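Local coordinates for putative enoyl-CoA hydratase/isomerase (Mycobacterium abscessus, PDB 3RSI) that belongs to the crotonase-like enoyl-CoA hydratase/isomerase family and probably acts on acyl-CoA thioesters in lipid metabolism, perhaps as a hydro-lyase, at the interface of chains A and B. Sequence-based numbering; all coordinates share one arbitrary frame. Chains: chain A/B, Putative enoyl-CoA hydratase/isomerase.

Contact 1: the interface of chains A and B. Residues chain A 124-125, 216, 219-220; chain B 160, 164, 168.
In this crotonase-family protein, B:Met164 of helix 160-169 reaches across the subunit interface toward A:Ile219 and A:Val220 of helix 209-222 and toward A:Asp125, which directly precedes strand 126-130. The B:Met164 chain bends at its second torsion (chi2 -69°) and then runs nearly extended through the thioether, which carries the terminal methyl in among the chain A residues. There B:Met164 CE lies 3.6 Å from A:Ile219 CG2, the methyl branch off the beta carbon, and 3.8 Å from A:Val220 CG2. Its sulfur, SD, meets the other end of the isoleucine, A:Ile219 CD1. Nearer the backbone, B:Met164 CB rests 3.4 Å from the carbonyl oxygen A:Asp125 O, and CG packs within its own helix over one face of the B:Tyr160 ring, toward the rim. The B:Tyr160 phenol oxygen, OH, is 2.6 Å from water 1, which lies in the ring plane at its edge; the same water is 2.6 Å from A:Asp125 OD1, linking phenol to carboxylate between subunits. The other carboxylate oxygen, A:Asp125 OD2, accepts a 2.5 Å salt-bridge hydrogen bond from A:Lys216 NZ on its syn lone pair. With CG anti to the backbone N (chi1 -178°) and the rest extended, the lysine spans from its helix to the aspartate and probably holds the carboxylate in place. Beside the lysine's base, B:Leu168 CD2 packs 4.1 Å from A:Lys216 CB.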
ATOM      1  N   THR A 124      -0.196  12.358  10.335  1.00 10.65           N
ATOM      2  CA  THR A 124       1.122  12.953  10.212  1.00 10.65           C
ATOM      3  C   THR A 124       1.709  12.520   8.871  1.00 11.00           C
ATOM      4  O   THR A 124       1.369  11.447   8.344  1.00 12.17           O
ATOM      5  CB  THR A 124       2.063  12.568  11.377  1.00 10.85           C
ATOM      6  OG1 THR A 124       2.443  11.192  11.273  1.00 10.06           O
ATOM      7  CG2 THR A 124       1.385  12.846  12.711  1.00  9.43           C
ATOM      8  N   ASP A 125       2.589  13.345   8.320  1.00 11.43           N
ATOM      9  CA  ASP A 125       3.164  13.119   7.001  1.00 11.05           C
ATOM     10  C   ASP A 125       4.440  12.306   7.023  1.00 11.19           C
ATOM     11  O   ASP A 125       4.605  11.386   6.215  1.00 10.79           O
ATOM     12  CB  ASP A 125       3.436  14.455   6.334  1.00 11.37           C
ATOM     13  CG  ASP A 125       2.197  15.304   6.230  1.00 10.90           C
ATOM     14  OD1 ASP A 125       1.248  14.813   5.608  1.00 11.35           O
ATOM     15  OD2 ASP A 125       2.172  16.456   6.750  1.00 11.31           O
ATOM     16  N   LYS A 216       1.361  18.798  -0.795  1.00 13.05           N
ATOM     17  CA  LYS A 216       0.574  18.090   0.215  1.00 13.09           C
ATOM     18  C   LYS A 216      -0.914  18.069  -0.116  1.00 12.78           C
ATOM     19  O   LYS A 216      -1.544  17.014  -0.031  1.00 13.02           O
ATOM     20  CB  LYS A 216       0.793  18.639   1.613  1.00 13.39           C
ATOM     21  CG  LYS A 216       0.002  17.852   2.641  1.00 13.87           C
ATOM     22  CD  LYS A 216       0.349  18.191   4.070  1.00 14.01           C
ATOM     23  CE  LYS A 216      -0.500  17.355   5.047  1.00 12.42           C
ATOM     24  NZ  LYS A 216      -0.093  17.566   6.481  1.00 11.84           N
ATOM     25  N   ILE A 219      -1.495  15.577  -3.004  1.00 11.45           N
ATOM     26  CA  ILE A 219      -1.319  14.212  -2.517  1.00 11.26           C
ATOM     27  C   ILE A 219      -2.588  13.781  -1.776  1.00 11.12           C
ATOM     28  O   ILE A 219      -3.156  12.745  -2.090  1.00 11.98           O
ATOM     29  CB  ILE A 219      -0.078  14.070  -1.613  1.00 11.15           C
ATOM     30  CG1 ILE A 219       1.197  14.352  -2.400  1.00 11.66           C
ATOM     31  CG2 ILE A 219      -0.004  12.660  -0.999  1.00 10.51           C
ATOM     32  CD1 ILE A 219       2.401  14.740  -1.541  1.00 13.18           C
ATOM     33  N   VAL A 220      -3.052  14.593  -0.834  1.00 11.34           N
ATOM     34  CA  VAL A 220      -4.206  14.217  -0.015  1.00 11.56           C
ATOM     35  C   VAL A 220      -5.485  14.241  -0.835  1.00 11.89           C
ATOM     36  O   VAL A 220      -6.211  13.250  -0.856  1.00 11.34           O
ATOM     37  CB  VAL A 220      -4.324  15.111   1.268  1.00 12.50           C
ATOM     38  CG1 VAL A 220      -5.587  14.758   2.076  1.00 12.12           C
ATOM     39  CG2 VAL A 220      -3.082  14.913   2.131  1.00 11.60           C
TER
ATOM     40  N   TYR B 160       2.400   5.314   2.438  1.00 10.11           N
ATOM     41  CA  TYR B 160       2.030   6.718   2.524  1.00 10.07           C
ATOM     42  C   TYR B 160       3.096   7.598   3.132  1.00  9.80           C
ATOM     43  O   TYR B 160       3.435   8.621   2.559  1.00  9.11           O
ATOM     44  CB  TYR B 160       0.784   6.803   3.382  1.00 10.42           C
ATOM     45  CG  TYR B 160       0.157   8.158   3.534  1.00 11.07           C
ATOM     46  CD1 TYR B 160      -0.808   8.603   2.622  1.00 12.70           C
ATOM     47  CD2 TYR B 160       0.454   8.963   4.620  1.00 10.89           C
ATOM     48  CE1 TYR B 160      -1.433   9.838   2.787  1.00 12.49           C
ATOM     49  CE2 TYR B 160      -0.166  10.190   4.798  1.00 12.16           C
ATOM     50  CZ  TYR B 160      -1.112  10.622   3.872  1.00 12.54           C
ATOM     51  OH  TYR B 160      -1.729  11.850   4.037  1.00 12.86           O
ATOM     52  N   MET B 164       4.962  10.600   1.093  1.00 11.36           N
ATOM     53  CA  MET B 164       4.878  11.975   1.586  1.00 11.60           C
ATOM     54  C   MET B 164       6.258  12.557   1.832  1.00 11.81           C
ATOM     55  O   MET B 164       6.527  13.682   1.439  1.00 11.74           O
ATOM     56  CB  MET B 164       4.118  12.032   2.901  1.00 11.83           C
ATOM     57  CG  MET B 164       2.670  12.174   2.741  1.00 12.33           C
ATOM     58  SD  MET B 164       2.219  13.781   2.093  1.00 14.84           S
ATOM     59  CE  MET B 164       0.452  13.623   2.469  1.00 13.37           C
ATOM     60  N   LEU B 168       7.612  15.891  -0.086  1.00 11.86           N
ATOM     61  CA  LEU B 168       7.707  17.105   0.719  1.00 12.60           C
ATOM     62  C   LEU B 168       9.156  17.479   1.091  1.00 12.82           C
ATOM     63  O   LEU B 168       9.439  18.660   1.227  1.00 13.67           O
ATOM     64  CB  LEU B 168       6.826  17.007   1.966  1.00 12.09           C
ATOM     65  CG  LEU B 168       5.346  16.690   1.724  1.00 13.36           C
ATOM     66  CD1 LEU B 168       4.620  16.667   3.060  1.00 11.59           C
ATOM     67  CD2 LEU B 168       4.665  17.675   0.720  1.00 13.99           C
TER
HETATM   68  O   HOH W   1      -0.852  13.256   5.990  1.00 17.48           O

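Contact 2: the interface of chains A and B. Residues chain A 222, 230, 234; chain B 146, 149-152.
A:Glu234, on helix 227-242, points its carboxylate at the N-terminal end of chain B helix 150-157, a helix-capping contact between chains A and B of this crotonase-family protein. Its CB starts the contact against a methyl of B:Val152, 3.8 Å from CG2. CG stands anti to the backbone N (chi1 178°) and the chain stays extended beyond it, which carries the carboxylate to the first turn of the partner helix. A:Glu234 CG meets the terminal methyl of B:Met151, whose chain bends at its third torsion and crosses the glutamate obliquely. CD, the carboxylate carbon, lies 3.7 Å from B:Gly149 CA, just ahead of the helix. The two oxygens then part in role. OE2 accepts a hydrogen bond from the backbone amide B:Val152 N at 3.2 Å, with 153° at the hydrogen; this N-H comes from above the carboxylate plane, tilted well away from it. A second, weak bond reaches OE2 from B:Met151 N at 3.0 Å, bent to 125°. One oxygen is thus met by successive amides of the first helical turn, where the helix dipole would probably help to stabilise a negative charge. OE1 is close to B:Gly149 N, but that N-H points in another direction and makes no hydrogen bond to it.

B:Val152 turns both methyls to chain A. CG1 touches the A:Ala230 methyl, CB, at 3.6 Å, while CG2 sits between the two chain A helices, against the A:Ala230 carbonyl oxygen and the beta carbon of A:Ser222, the last residue of helix 209-222. The A:Ser222 hydroxyl oxygen, OG, sits 3.4 Å from B:Val152 CA.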
ATOM      1  N   SER A 222      -6.211  14.167  -4.094  1.00 13.26           N
ATOM      2  CA  SER A 222      -6.293  13.165  -5.154  1.00 12.73           C
ATOM      3  C   SER A 222      -6.623  11.777  -4.586  1.00 12.55           C
ATOM      4  O   SER A 222      -7.291  10.973  -5.236  1.00 12.23           O
ATOM      5  CB  SER A 222      -4.995  13.155  -5.994  1.00 13.10           C
ATOM      6  OG  SER A 222      -3.861  12.697  -5.267  1.00 10.91           O
ATOM      7  N   ALA A 230      -8.329  12.299 -10.322  1.00 12.42           N
ATOM      8  CA  ALA A 230      -7.170  12.547  -9.462  1.00 12.25           C
ATOM      9  C   ALA A 230      -6.113  13.409 -10.152  1.00 12.11           C
ATOM     10  O   ALA A 230      -5.584  14.356  -9.569  1.00 12.00           O
ATOM     11  CB  ALA A 230      -6.556  11.217  -9.005  1.00 12.24           C
ATOM     12  N   GLU A 234      -4.603  17.136  -9.366  1.00 14.07           N
ATOM     13  CA  GLU A 234      -3.153  17.376  -9.371  1.00 14.40           C
ATOM     14  C   GLU A 234      -2.736  18.530 -10.303  1.00 14.82           C
ATOM     15  O   GLU A 234      -1.919  19.378  -9.935  1.00 15.58           O
ATOM     16  CB  GLU A 234      -2.441  16.085  -9.778  1.00 14.22           C
ATOM     17  CG  GLU A 234      -0.951  16.157  -9.873  1.00 14.47           C
ATOM     18  CD  GLU A 234      -0.347  14.823 -10.267  1.00 16.03           C
ATOM     19  OE1 GLU A 234      -0.513  14.411 -11.438  1.00 18.18           O
ATOM     20  OE2 GLU A 234       0.295  14.178  -9.404  1.00 17.11           O
TER
ATOM     21  N   PRO B 146       6.387  17.601  -8.221  1.00 12.91           N
ATOM     22  CA  PRO B 146       6.338  16.479  -9.161  1.00 12.56           C
ATOM     23  C   PRO B 146       4.891  16.214  -9.629  1.00 12.88           C
ATOM     24  O   PRO B 146       4.192  15.316  -9.115  1.00 10.96           O
ATOM     25  CB  PRO B 146       6.904  15.335  -8.353  1.00 12.08           C
ATOM     26  CG  PRO B 146       6.498  15.628  -6.966  1.00 12.85           C
ATOM     27  CD  PRO B 146       6.441  17.137  -6.830  1.00 13.24           C
ATOM     28  N   GLY B 149       2.168  13.053 -12.248  1.00 11.99           N
ATOM     29  CA  GLY B 149       1.484  11.883 -11.703  1.00 11.56           C
ATOM     30  C   GLY B 149       1.891  11.424 -10.311  1.00 11.31           C
ATOM     31  O   GLY B 149       1.175  10.619  -9.711  1.00 10.85           O
ATOM     32  N   SER B 150       3.026  11.919  -9.800  1.00 11.10           N
ATOM     33  CA  SER B 150       3.602  11.401  -8.536  1.00 11.14           C
ATOM     34  C   SER B 150       2.727  11.684  -7.326  1.00 10.59           C
ATOM     35  O   SER B 150       2.639  10.856  -6.407  1.00  9.90           O
ATOM     36  CB  SER B 150       5.005  11.945  -8.278  1.00 11.27           C
ATOM     37  OG  SER B 150       5.934  11.481  -9.262  1.00 13.36           O
ATOM     38  N   MET B 151       2.070  12.837  -7.331  1.00 10.29           N
ATOM     39  CA  MET B 151       1.256  13.228  -6.181  1.00 10.25           C
ATOM     40  C   MET B 151      -0.025  12.400  -6.103  1.00  9.81           C
ATOM     41  O   MET B 151      -0.459  12.057  -5.027  1.00  9.90           O
ATOM     42  CB  MET B 151       0.995  14.731  -6.194  1.00 10.38           C
ATOM     43  CG  MET B 151       2.302  15.523  -6.022  1.00 11.87           C
ATOM     44  SD  MET B 151       2.150  17.316  -6.024  1.00 14.52           S
ATOM     45  CE  MET B 151       1.904  17.615  -7.766  1.00 14.88           C
ATOM     46  N   VAL B 152      -0.581  12.036  -7.251  1.00  9.82           N
ATOM     47  CA  VAL B 152      -1.680  11.052  -7.341  1.00  9.19           C
ATOM     48  C   VAL B 152      -1.200   9.634  -6.977  1.00  9.29           C
ATOM     49  O   VAL B 152      -1.799   8.966  -6.123  1.00  8.74           O
ATOM     50  CB  VAL B 152      -2.249  11.032  -8.769  1.00  9.52           C
ATOM     51  CG1 VAL B 152      -3.211   9.852  -8.992  1.00  8.73           C
ATOM     52  CG2 VAL B 152      -2.941  12.374  -9.099  1.00  9.36           C
TER

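Contact 1 and contact 2 are neighbouring patches of one A-B interface, their C-alpha centres about 11 Å apart. Helix 209-222 of chain A joins them: its C-terminal half serves contact 1 and its last residue, A:Ser222, enters contact 2, where chain A adds its next helix, 227-242. On chain B the patches use consecutive helices, 160-169 for contact 1 and 150-157 for contact 2. Consecutive helices of each chain thus face each other, which probably helps to set how they seat on the partner. The deposited assembly has three copies, consistent with the trimer typical of crotonases, where such contacts would recur between subunits.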